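Local coordinates for regulatory Subunit of Protein Kinase A (cAMP-dependent) from Euglena gracilis (Euglena gracilis, PDB 6RSX) that binds cyclic AMP in two cyclic nucleotide-binding domains and, as a regulatory subunit, probably keeps the kinase's catalytic subunit in check, at residues I43-L48 with F81-S86; G114-M119 with R154-Y159; W137-D142 with R146-Q151. All coordinates share one frame; numbering follows the deposited sequence. Where two conformers were deposited one is given.

Interaction 1: residues I43-L48 with F81-S86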
loop_
_atom_site.group_PDB
_atom_site.type_symbol
_atom_site.label_atom_id
_atom_site.label_comp_id
_atom_site.label_asym_id
_atom_site.label_seq_id
_atom_site.Cartn_x
_atom_site.Cartn_y
_atom_site.Cartn_z
ATOM N N ILE A 43 -3.777 -4.712 -1.796
ATOM C CA ILE A 43 -3.920 -4.733 -0.346
ATOM C C ILE A 43 -5.377 -4.600 0.080
ATOM O O ILE A 43 -5.762 -5.138 1.122
ATOM C CB ILE A 43 -3.055 -3.666 0.344
ATOM C CG1 ILE A 43 -3.039 -3.921 1.858
ATOM C CG2 ILE A 43 -3.556 -2.290 0.084
ATOM C CD1 ILE A 43 -2.343 -5.241 2.272
ATOM N N LEU A 44 -6.221 -3.939 -0.720
ATOM C CA LEU A 44 -7.619 -3.780 -0.302
ATOM C C LEU A 44 -8.326 -5.116 -0.190
ATOM O O LEU A 44 -9.174 -5.293 0.687
ATOM C CB LEU A 44 -8.368 -2.867 -1.258
ATOM C CG LEU A 44 -7.864 -1.440 -1.246
ATOM C CD1 LEU A 44 -8.575 -0.634 -2.312
ATOM C CD2 LEU A 44 -8.064 -0.806 0.140
ATOM N N PHE A 45 -7.984 -6.077 -1.044
ATOM C CA PHE A 45 -8.638 -7.374 -0.983
ATOM C C PHE A 45 -7.945 -8.334 -0.042
ATOM O O PHE A 45 -8.607 -9.206 0.524
ATOM C CB PHE A 45 -8.742 -7.986 -2.384
ATOM C CG PHE A 45 -9.678 -7.256 -3.293
ATOM C CD1 PHE A 45 -9.242 -6.186 -4.068
ATOM C CD2 PHE A 45 -11.021 -7.627 -3.366
ATOM C CE1 PHE A 45 -10.111 -5.507 -4.905
ATOM C CE2 PHE A 45 -11.889 -6.966 -4.214
ATOM C CZ PHE A 45 -11.446 -5.892 -4.973
ATOM N N ARG A 46 -6.625 -8.190 0.155
ATOM C CA ARG A 46 -5.922 -9.061 1.088
ATOM C C ARG A 46 -6.536 -9.012 2.477
ATOM O O ARG A 46 -6.485 -10.004 3.213
ATOM C CB ARG A 46 -4.440 -8.675 1.162
ATOM C CG ARG A 46 -3.604 -9.653 1.991
ATOM C CD ARG A 46 -2.144 -9.264 2.005
ATOM N NE ARG A 46 -1.602 -9.228 0.651
ATOM C CZ ARG A 46 -0.480 -8.604 0.326
ATOM N NH1 ARG A 46 0.213 -7.963 1.263
ATOM N NH2 ARG A 46 -0.049 -8.615 -0.929
ATOM N N SER A 47 -7.105 -7.870 2.861
ATOM C CA SER A 47 -7.631 -7.718 4.218
ATOM C C SER A 47 -8.943 -8.478 4.431
ATOM O O SER A 47 -9.190 -8.992 5.532
ATOM C CB SER A 47 -7.825 -6.233 4.517
ATOM O OG SER A 47 -8.114 -5.524 3.326
ATOM N N LEU A 48 -9.786 -8.554 3.402
ATOM C CA LEU A 48 -11.094 -9.188 3.533
ATOM C C LEU A 48 -10.973 -10.579 4.132
ATOM O O LEU A 48 -10.083 -11.348 3.769
ATOM C CB LEU A 48 -11.768 -9.295 2.165
ATOM C CG LEU A 48 -11.937 -7.980 1.435
ATOM C CD1 LEU A 48 -12.350 -8.286 0.026
ATOM C CD2 LEU A 48 -12.981 -7.113 2.139
ATOM N N PHE A 81 -16.005 -0.206 -8.954
ATOM C CA PHE A 81 -14.627 -0.289 -8.496
ATOM C C PHE A 81 -13.903 -1.349 -9.330
ATOM O O PHE A 81 -14.477 -2.409 -9.622
ATOM C CB PHE A 81 -14.622 -0.637 -7.004
ATOM C CG PHE A 81 -13.264 -0.894 -6.437
ATOM C CD1 PHE A 81 -12.376 0.135 -6.250
ATOM C CD2 PHE A 81 -12.972 -2.125 -5.923
ATOM C CE1 PHE A 81 -11.087 -0.093 -5.653
ATOM C CE2 PHE A 81 -11.713 -2.365 -5.332
ATOM C CZ PHE A 81 -10.805 -1.336 -5.169
ATOM N N TYR A 82 -12.657 -1.061 -9.751
ATOM C CA TYR A 82 -11.984 -1.897 -10.740
ATOM C C TYR A 82 -10.638 -2.399 -10.231
ATOM O O TYR A 82 -9.933 -1.692 -9.499
ATOM C CB TYR A 82 -11.717 -1.125 -12.061
ATOM C CG TYR A 82 -12.992 -0.668 -12.759
ATOM C CD1 TYR A 82 -13.657 -1.519 -13.627
ATOM C CD2 TYR A 82 -13.471 0.640 -12.600
ATOM C CE1 TYR A 82 -14.814 -1.116 -14.301
ATOM C CE2 TYR A 82 -14.627 1.057 -13.256
ATOM C CZ TYR A 82 -15.282 0.182 -14.118
ATOM O OH TYR A 82 -16.402 0.566 -14.799
ATOM N N VAL A 83 -10.284 -3.618 -10.647
ATOM C CA VAL A 83 -8.889 -4.106 -10.543
ATOM C C VAL A 83 -8.411 -4.498 -11.934
ATOM O O VAL A 83 -9.098 -5.205 -12.668
ATOM C CB VAL A 83 -8.763 -5.303 -9.568
ATOM C CG1 VAL A 83 -7.267 -5.722 -9.368
ATOM C CG2 VAL A 83 -9.398 -4.998 -8.210
ATOM N N ILE A 84 -7.185 -4.092 -12.291
ATOM C CA ILE A 84 -6.650 -4.422 -13.602
ATOM C C ILE A 84 -6.205 -5.886 -13.616
ATOM O O ILE A 84 -5.446 -6.324 -12.742
ATOM C CB ILE A 84 -5.464 -3.503 -13.944
ATOM C CG1 ILE A 84 -5.947 -2.036 -14.061
ATOM C CG2 ILE A 84 -4.852 -3.978 -15.257
ATOM C CD1 ILE A 84 -4.795 -1.006 -14.324
ATOM N N GLU A 85 -6.636 -6.626 -14.634
ATOM C CA GLU A 85 -6.135 -7.970 -14.879
ATOM C C GLU A 85 -4.996 -7.950 -15.903
ATOM O O GLU A 85 -3.933 -8.536 -15.656
ATOM C CB GLU A 85 -7.272 -8.877 -15.372
ATOM C CG GLU A 85 -6.796 -10.341 -15.557
ATOM C CD GLU A 85 -7.991 -11.238 -15.938
ATOM O OE1 GLU A 85 -8.808 -10.819 -16.794
ATOM O OE2 GLU A 85 -8.148 -12.308 -15.311
ATOM N N SER A 86 -5.187 -7.241 -17.025
ATOM C CA SER A 86 -4.186 -7.131 -18.099
ATOM C C SER A 86 -4.125 -5.697 -18.586
ATOM O O SER A 86 -5.134 -4.979 -18.580
ATOM C CB SER A 86 -4.553 -7.944 -19.344
ATOM O OG SER A 86 -5.092 -9.195 -19.046
#
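Phe45 reaches from the short helix 43-46 to Phe81 and Val83, alternate residues on one face of strand 80-84. Its CB points at the strand, CG lies anti to the carbonyl carbon (chi1 -68°), and the ring continues toward the strand; from there the outer rim, CE1 and CZ, makes the contact. CE1 lies 3.4 Å from Val83 CG2 and 3.6 Å from Phe81 CE2, and CZ at the tip is again 3.6 Å from Phe81 CE2. The rings meet by their rims without stacking, centroids 5.9 Å apart and planes inclined by 26°; Phe45 CZ arrives in the plane of the Phe81 ring, at its edge. Helices 29-39, 43-46 and 50-59 follow one another in the manner of the N3A motif that precedes the beta barrel of cyclic nucleotide-binding domains, and here the middle helix docks on that barrel. Leu39 from the first of these helices and Met60 also touch the Phe45 side chain. With an alanine here, Val83 CG2 and the rim of Phe81 would probably lose this aromatic partner, and a gap would open between helix and strand. Leu44 adds a second point of support, its CD1 branch crossing the Phe81 side chain at CZ, 3.7 Å away, while Phe144 meets the same Phe81 ring with its plane turned by about 60°.

Interaction 2: residues G114-M119 with R154-Y159; sequences GELALM and RKRRQY. With CMP (adenosine-3',5'-cyclic-monophosphate), chain B.
Glu115 and Arg156 join the short helix 115-120 to helix 149-165 through a salt bridge in which both terminal guanidinium nitrogens close on a single carboxylate oxygen. Arg156 NH1 and NH2 each stand 3.0 Å from Glu115 OE2, the NH1 bond bent to 145°. The oxygen lies in the guanidinium plane, at its edge, whereas the carboxylate is turned almost perpendicular to it: NH1 uses the anti lone pair of OE2, and NH2 comes from above the carboxylate plane. Glu115 CG lies between the backbone N and the carbonyl carbon (chi1 83°), and a bend at chi2 sets the carboxylate between Arg156 and the nucleotide. Tyr175 OH is a further partner of OE2, and Arg156 NH2 also forms a salt bridge with Asp182 OD2. The other carboxylate oxygen, OE1, accepts the CMP O2' hydroxyl at 2.6 Å. That hydroxyl in turn accepts the nearly straight bond from Gly114 N (2.9 Å, 170°). Past the ribose, Ala117 N donates to CMP O1P at 2.9 Å, and Leu116 N gives a weak bond to O3', so the amino end of the helix faces the phosphate and probably eases its negative charge. Leu116 CD2 packs 3.5 Å from Arg156 NH1. A glutamate at the start of a short helix holding the 2'-hydroxyl, helix amides on the phosphate, and Arg124 and Ala125 completing the site are characteristic of the phosphate-binding cassette of cyclic nucleotide-binding domains.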
loop_
_atom_site.group_PDB
_atom_site.type_symbol
_atom_site.label_atom_id
_atom_site.label_comp_id
_atom_site.label_asym_id
_atom_site.label_seq_id
_atom_site.Cartn_x
_atom_site.Cartn_y
_atom_site.Cartn_z
ATOM N N GLY A 114 -11.046 3.536 -8.509
ATOM C CA GLY A 114 -12.461 3.880 -8.534
ATOM C C GLY A 114 -13.136 3.793 -7.181
ATOM O O GLY A 114 -14.364 3.842 -7.109
ATOM N N GLU A 115 -12.365 3.727 -6.107
ATOM C CA GLU A 115 -12.973 3.565 -4.796
ATOM C C GLU A 115 -13.494 4.890 -4.225
ATOM O O GLU A 115 -14.447 4.865 -3.435
ATOM C CB GLU A 115 -11.953 2.927 -3.825
ATOM C CG GLU A 115 -10.968 3.859 -3.171
ATOM C CD GLU A 115 -9.750 4.211 -4.029
ATOM O OE1 GLU A 115 -9.671 3.771 -5.206
ATOM O OE2 GLU A 115 -8.900 4.964 -3.516
ATOM N N LEU A 116 -12.887 6.030 -4.593
ATOM C CA LEU A 116 -13.190 7.282 -3.898
ATOM C C LEU A 116 -14.652 7.666 -4.110
ATOM O O LEU A 116 -15.360 8.011 -3.154
ATOM C CB LEU A 116 -12.316 8.407 -4.399
ATOM C CG LEU A 116 -10.785 8.280 -4.102
ATOM C CD1 LEU A 116 -10.069 9.470 -4.691
ATOM C CD2 LEU A 116 -10.537 8.169 -2.600
ATOM N N ALA A 117 -15.117 7.583 -5.361
ATOM C CA ALA A 117 -16.523 7.967 -5.642
ATOM C C ALA A 117 -17.498 7.071 -4.889
ATOM O O ALA A 117 -18.570 7.523 -4.432
ATOM C CB ALA A 117 -16.791 7.887 -7.154
ATOM N N LEU A 118 -17.174 5.780 -4.781
ATOM C CA LEU A 118 -18.051 4.844 -4.096
ATOM C C LEU A 118 -17.993 5.025 -2.579
ATOM O O LEU A 118 -18.994 4.780 -1.899
ATOM C CB LEU A 118 -17.734 3.403 -4.479
ATOM C CG LEU A 118 -17.636 3.020 -5.978
ATOM C CD1 LEU A 118 -17.726 1.503 -6.336
ATOM C CD2 LEU A 118 -18.418 3.836 -6.915
ATOM N N MET A 119 -16.854 5.466 -2.045
ATOM C CA MET A 119 -16.762 5.670 -0.604
ATOM C C MET A 119 -17.394 6.986 -0.180
ATOM O O MET A 119 -18.241 7.009 0.718
ATOM C CB MET A 119 -15.301 5.632 -0.155
ATOM C CG MET A 119 -14.649 4.313 -0.410
ATOM S SD MET A 119 -12.855 4.425 -0.334
ATOM C CE MET A 119 -12.551 5.015 1.337
ATOM N N ARG A 154 -12.420 3.737 7.348
ATOM C CA ARG A 154 -11.917 3.848 8.715
ATOM C C ARG A 154 -10.389 3.875 8.758
ATOM O O ARG A 154 -9.787 4.721 9.431
ATOM C CB ARG A 154 -12.450 2.692 9.555
ATOM C CG ARG A 154 -11.869 2.682 10.957
ATOM C CD ARG A 154 -12.689 1.826 11.880
ATOM N NE ARG A 154 -12.748 0.443 11.427
ATOM C CZ ARG A 154 -13.869 -0.175 11.081
ATOM N NH1 ARG A 154 -15.029 0.470 11.153
ATOM N NH2 ARG A 154 -13.827 -1.438 10.675
ATOM N N LYS A 155 -9.749 2.941 8.053
ATOM C CA LYS A 155 -8.291 2.841 8.075
ATOM C C LYS A 155 -7.650 4.125 7.555
ATOM O O LYS A 155 -6.661 4.622 8.122
ATOM C CB LYS A 155 -7.867 1.629 7.245
ATOM C CG LYS A 155 -6.337 1.377 7.185
ATOM C CD LYS A 155 -5.931 0.313 8.153
ATOM C CE LYS A 155 -4.395 0.092 8.097
ATOM N NZ LYS A 155 -3.952 -0.737 6.916
ATOM N N ARG A 156 -8.205 4.693 6.476
ATOM C CA ARG A 156 -7.607 5.905 5.939
ATOM C C ARG A 156 -7.761 7.060 6.914
ATOM O O ARG A 156 -6.822 7.852 7.111
ATOM C CB ARG A 156 -8.215 6.233 4.580
ATOM C CG ARG A 156 -7.792 5.245 3.485
ATOM C CD ARG A 156 -8.541 5.473 2.167
ATOM N NE ARG A 156 -8.018 4.569 1.136
ATOM C CZ ARG A 156 -8.221 4.721 -0.171
ATOM N NH1 ARG A 156 -8.955 5.742 -0.620
ATOM N NH2 ARG A 156 -7.692 3.853 -1.033
ATOM N N ARG A 157 -8.940 7.174 7.531
ATOM C CA ARG A 157 -9.172 8.207 8.535
ATOM C C ARG A 157 -8.232 8.037 9.717
ATOM O O ARG A 157 -7.619 9.002 10.186
ATOM C CB ARG A 157 -10.627 8.159 9.008
ATOM C CG ARG A 157 -10.903 8.994 10.250
ATOM C CD ARG A 157 -12.389 9.307 10.340
ATOM N NE ARG A 157 -12.680 10.186 11.465
ATOM C CZ ARG A 157 -13.445 9.851 12.498
ATOM N NH1 ARG A 157 -13.644 10.714 13.487
ATOM N NH2 ARG A 157 -14.021 8.655 12.536
ATOM N N GLN A 158 -8.109 6.811 10.214
ATOM C CA GLN A 158 -7.351 6.592 11.438
ATOM C C GLN A 158 -5.881 6.936 11.287
ATOM O O GLN A 158 -5.239 7.314 12.269
ATOM C CB GLN A 158 -7.529 5.153 11.902
ATOM C CG GLN A 158 -8.962 4.944 12.384
ATOM C CD GLN A 158 -9.240 3.520 12.846
ATOM O OE1 GLN A 158 -8.656 2.557 12.337
ATOM N NE2 GLN A 158 -10.150 3.385 13.812
ATOM N N TYR A 159 -5.328 6.846 10.085
ATOM C CA TYR A 159 -3.900 7.099 9.923
ATOM C C TYR A 159 -3.593 8.446 9.275
ATOM O O TYR A 159 -2.423 8.753 9.040
ATOM C CB TYR A 159 -3.279 5.952 9.129
ATOM C CG TYR A 159 -3.105 4.708 9.974
ATOM C CD1 TYR A 159 -1.977 4.544 10.772
ATOM C CD2 TYR A 159 -4.085 3.725 10.020
ATOM C CE1 TYR A 159 -1.809 3.415 11.570
ATOM C CE2 TYR A 159 -3.922 2.581 10.808
ATOM C CZ TYR A 159 -2.764 2.438 11.579
ATOM O OH TYR A 159 -2.586 1.329 12.370
HETATM P P CMP B . -12.377 7.779 -8.091
HETATM O O1P CMP B . -13.697 6.994 -7.782
HETATM O O2P CMP B . -12.191 9.205 -7.781
HETATM O "O5'" CMP B . -12.112 7.715 -9.676
HETATM C "C5'" CMP B . -10.812 7.947 -10.214
HETATM C "C4'" CMP B . -9.864 7.064 -9.457
HETATM O "O4'" CMP B . -8.483 7.238 -9.797
HETATM C "C3'" CMP B . -9.864 7.320 -7.971
HETATM O "O3'" CMP B . -11.079 6.931 -7.372
HETATM C "C2'" CMP B . -8.627 6.547 -7.502
HETATM O "O2'" CMP B . -8.989 5.190 -7.308
HETATM C "C1'" CMP B . -7.705 6.663 -8.749
HETATM N N9 CMP B . -6.535 7.512 -8.557
HETATM C C8 CMP B . -5.243 7.162 -8.884
HETATM N N7 CMP B . -4.457 8.192 -8.630
HETATM C C5 CMP B . -5.231 9.156 -8.111
HETATM C C6 CMP B . -4.861 10.395 -7.664
HETATM N N6 CMP B . -3.575 11.047 -7.608
HETATM N N1 CMP B . -5.742 11.224 -7.150
HETATM C C2 CMP B . -7.051 10.828 -7.122
HETATM N N3 CMP B . -7.448 9.585 -7.552
HETATM C C4 CMP B . -6.514 8.754 -8.066
#

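Interaction 3: residues W137-D142 with R146-Q151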
loop_
_atom_site.group_PDB
_atom_site.type_symbol
_atom_site.label_atom_id
_atom_site.label_comp_id
_atom_site.label_asym_id
_atom_site.label_seq_id
_atom_site.Cartn_x
_atom_site.Cartn_y
_atom_site.Cartn_z
ATOM N N TRP A 137 -11.365 -6.667 -13.720
ATOM C CA TRP A 137 -12.445 -7.235 -12.901
ATOM C C TRP A 137 -13.098 -6.101 -12.125
ATOM O O TRP A 137 -12.421 -5.220 -11.616
ATOM C CB TRP A 137 -11.878 -8.298 -11.952
ATOM C CG TRP A 137 -11.569 -9.600 -12.658
ATOM C CD1 TRP A 137 -10.320 -10.085 -13.057
ATOM C CD2 TRP A 137 -12.511 -10.580 -13.031
ATOM N NE1 TRP A 137 -10.477 -11.312 -13.666
ATOM C CE2 TRP A 137 -11.809 -11.642 -13.651
ATOM C CE3 TRP A 137 -13.898 -10.682 -12.876
ATOM C CZ2 TRP A 137 -12.460 -12.780 -14.129
ATOM C CZ3 TRP A 137 -14.540 -11.803 -13.356
ATOM C CH2 TRP A 137 -13.835 -12.842 -13.968
ATOM N N ALA A 138 -14.429 -6.105 -12.017
ATOM C CA ALA A 138 -15.125 -4.958 -11.454
ATOM C C ALA A 138 -16.119 -5.413 -10.393
ATOM O O ALA A 138 -16.675 -6.506 -10.486
ATOM C CB ALA A 138 -15.899 -4.197 -12.529
ATOM N N LEU A 139 -16.270 -4.587 -9.358
ATOM C CA LEU A 139 -17.350 -4.698 -8.374
ATOM C C LEU A 139 -18.303 -3.531 -8.554
ATOM O O LEU A 139 -17.872 -2.378 -8.694
ATOM C CB LEU A 139 -16.830 -4.651 -6.935
ATOM C CG LEU A 139 -16.065 -5.836 -6.354
ATOM C CD1 LEU A 139 -15.532 -5.447 -4.995
ATOM C CD2 LEU A 139 -17.071 -6.972 -6.239
ATOM N N ASP A 140 -19.597 -3.813 -8.451
ATOM C CA ASP A 140 -20.525 -2.699 -8.546
ATOM C C ASP A 140 -20.635 -1.960 -7.210
ATOM O O ASP A 140 -20.075 -2.354 -6.180
ATOM C CB ASP A 140 -21.879 -3.184 -9.059
ATOM C CG ASP A 140 -22.621 -4.101 -8.075
ATOM O OD1 ASP A 140 -22.329 -4.130 -6.862
ATOM O OD2 ASP A 140 -23.546 -4.794 -8.556
ATOM N N ARG A 141 -21.403 -0.856 -7.226
ATOM C CA ARG A 141 -21.402 0.032 -6.070
ATOM C C ARG A 141 -21.974 -0.669 -4.846
ATOM O O ARG A 141 -21.431 -0.550 -3.740
ATOM C CB ARG A 141 -22.203 1.304 -6.386
ATOM C CG ARG A 141 -22.251 2.273 -5.236
ATOM C CD ARG A 141 -23.064 3.527 -5.583
ATOM N NE ARG A 141 -23.187 4.358 -4.392
ATOM C CZ ARG A 141 -24.170 4.225 -3.500
ATOM N NH1 ARG A 141 -25.116 3.307 -3.687
ATOM N NH2 ARG A 141 -24.212 5.010 -2.425
ATOM N N ASP A 142 -23.110 -1.361 -5.013
ATOM C CA ASP A 142 -23.748 -2.001 -3.861
ATOM C C ASP A 142 -22.844 -3.050 -3.245
ATOM O O ASP A 142 -22.760 -3.160 -2.012
ATOM C CB ASP A 142 -25.077 -2.636 -4.274
ATOM C CG ASP A 142 -26.137 -1.599 -4.570
ATOM O OD1 ASP A 142 -25.897 -0.396 -4.265
ATOM O OD2 ASP A 142 -27.192 -1.990 -5.119
ATOM N N ARG A 146 -21.068 -3.001 0.544
ATOM C CA ARG A 146 -21.240 -4.073 1.518
ATOM C C ARG A 146 -19.917 -4.522 2.125
ATOM O O ARG A 146 -19.814 -4.657 3.351
ATOM C CB ARG A 146 -21.944 -5.265 0.874
ATOM C CG ARG A 146 -23.398 -4.990 0.569
ATOM C CD ARG A 146 -24.241 -6.208 0.858
ATOM N NE ARG A 146 -24.083 -7.268 -0.130
ATOM C CZ ARG A 146 -23.616 -8.481 0.136
ATOM N NH1 ARG A 146 -23.546 -9.382 -0.833
ATOM N NH2 ARG A 146 -23.232 -8.794 1.368
ATOM N N ILE A 147 -18.896 -4.769 1.301
ATOM C CA ILE A 147 -17.705 -5.485 1.763
ATOM C C ILE A 147 -16.440 -4.642 1.918
ATOM O O ILE A 147 -15.540 -5.052 2.670
ATOM C CB ILE A 147 -17.410 -6.695 0.862
ATOM C CG1 ILE A 147 -16.925 -6.218 -0.494
ATOM C CG2 ILE A 147 -18.646 -7.591 0.723
ATOM C CD1 ILE A 147 -16.421 -7.357 -1.331
ATOM N N LEU A 148 -16.320 -3.499 1.256
ATOM C CA LEU A 148 -15.076 -2.734 1.319
ATOM C C LEU A 148 -15.209 -1.345 1.932
ATOM O O LEU A 148 -14.217 -0.835 2.461
ATOM C CB LEU A 148 -14.461 -2.597 -0.089
ATOM C CG LEU A 148 -13.685 -3.801 -0.618
ATOM C CD1 LEU A 148 -13.370 -3.620 -2.104
ATOM C CD2 LEU A 148 -12.398 -3.954 0.209
ATOM N N LEU A 149 -16.398 -0.723 1.900
ATOM C CA LEU A 149 -16.471 0.712 2.176
ATOM C C LEU A 149 -16.079 1.036 3.621
ATOM O O LEU A 149 -15.263 1.937 3.868
ATOM C CB LEU A 149 -17.882 1.249 1.842
ATOM C CG LEU A 149 -18.048 2.760 2.032
ATOM C CD1 LEU A 149 -19.174 3.326 1.168
ATOM C CD2 LEU A 149 -18.330 3.015 3.496
ATOM N N THR A 150 -16.642 0.302 4.588
ATOM C CA THR A 150 -16.509 0.686 5.992
ATOM C C THR A 150 -15.062 0.611 6.454
ATOM O O THR A 150 -14.499 1.590 6.954
ATOM C CB THR A 150 -17.387 -0.205 6.874
ATOM O OG1 THR A 150 -18.754 -0.059 6.483
ATOM C CG2 THR A 150 -17.228 0.195 8.329
ATOM N N GLN A 151 -14.442 -0.555 6.309
ATOM C CA GLN A 151 -13.089 -0.708 6.836
ATOM C C GLN A 151 -12.076 0.094 6.030
ATOM O O GLN A 151 -11.058 0.522 6.586
ATOM C CB GLN A 151 -12.700 -2.185 6.930
ATOM C CG GLN A 151 -12.287 -2.858 5.665
ATOM C CD GLN A 151 -13.446 -3.507 4.924
ATOM O OE1 GLN A 151 -14.614 -3.138 5.099
ATOM N NE2 GLN A 151 -13.126 -4.479 4.074
#
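Arg146 N donates to Asp142 O at 3.1 Å, the one hydrogen bond between residues 137-142 and 146-151 and a regular turn of helix 141-147. The donor is tilted 27° from the carbonyl plane. This helix follows directly on strand 134-140, the last strand of the beta barrel in the first cyclic nucleotide-binding domain, and leads into the long helix 149-165. Asp140 is the N-cap: its side chain caps a backbone N just past Asp142, and OD1 is hydrogen-bonded to Thr143 OG1. The Leu139 side chain points toward residues 146-151 and packs on residues eight and nine positions further on. Its CD1 branch takes up both contacts, 4.2 Å from Ile147 CD1 and 4.0 Å from Leu148 CD1, and the Leu139 and Leu148 side chains cross at about a right angle. Ile147 is also packed on Ser52, Val55 and Val56 of helix 50-59, and Leu148 on Leu48 and Phe81, so the small leucine and isoleucine cluster joins strand, helix and the helical segment ahead of the barrel. At Leu148, between helices 141-147 and 149-165, the carbonyl of the preceding Ile147 is met by a side chain: Gln151, whose CG lies between the backbone N and the carbonyl carbon (chi1 78°) and whose chain turns again at chi2, brings NE2 to 2.9 Å from Ile147 O, in the carbonyl plane.

In the fold
Interactions 1 and 3 share one sheet, for strands 80-84 and 134-140 are neighbours in it, paired by bonds such as Phe81 O to Leu139 N. Interaction 1 is purely apolar and wholly buried; interaction 3 joins a buried aliphatic cluster to a helix turn on the exposed side of the domain. Interaction 2 differs in chemistry: it lies at the bound nucleotide, where a buried charge pair and backbone amides carry the contact. It shares helix 149-165 with interaction 3, and Leu149 CD1 packs on Leu118 and Met119. Phe81 links interaction 1 to the cassette, its CD1 lying beside Glu115 N and Gly114 C.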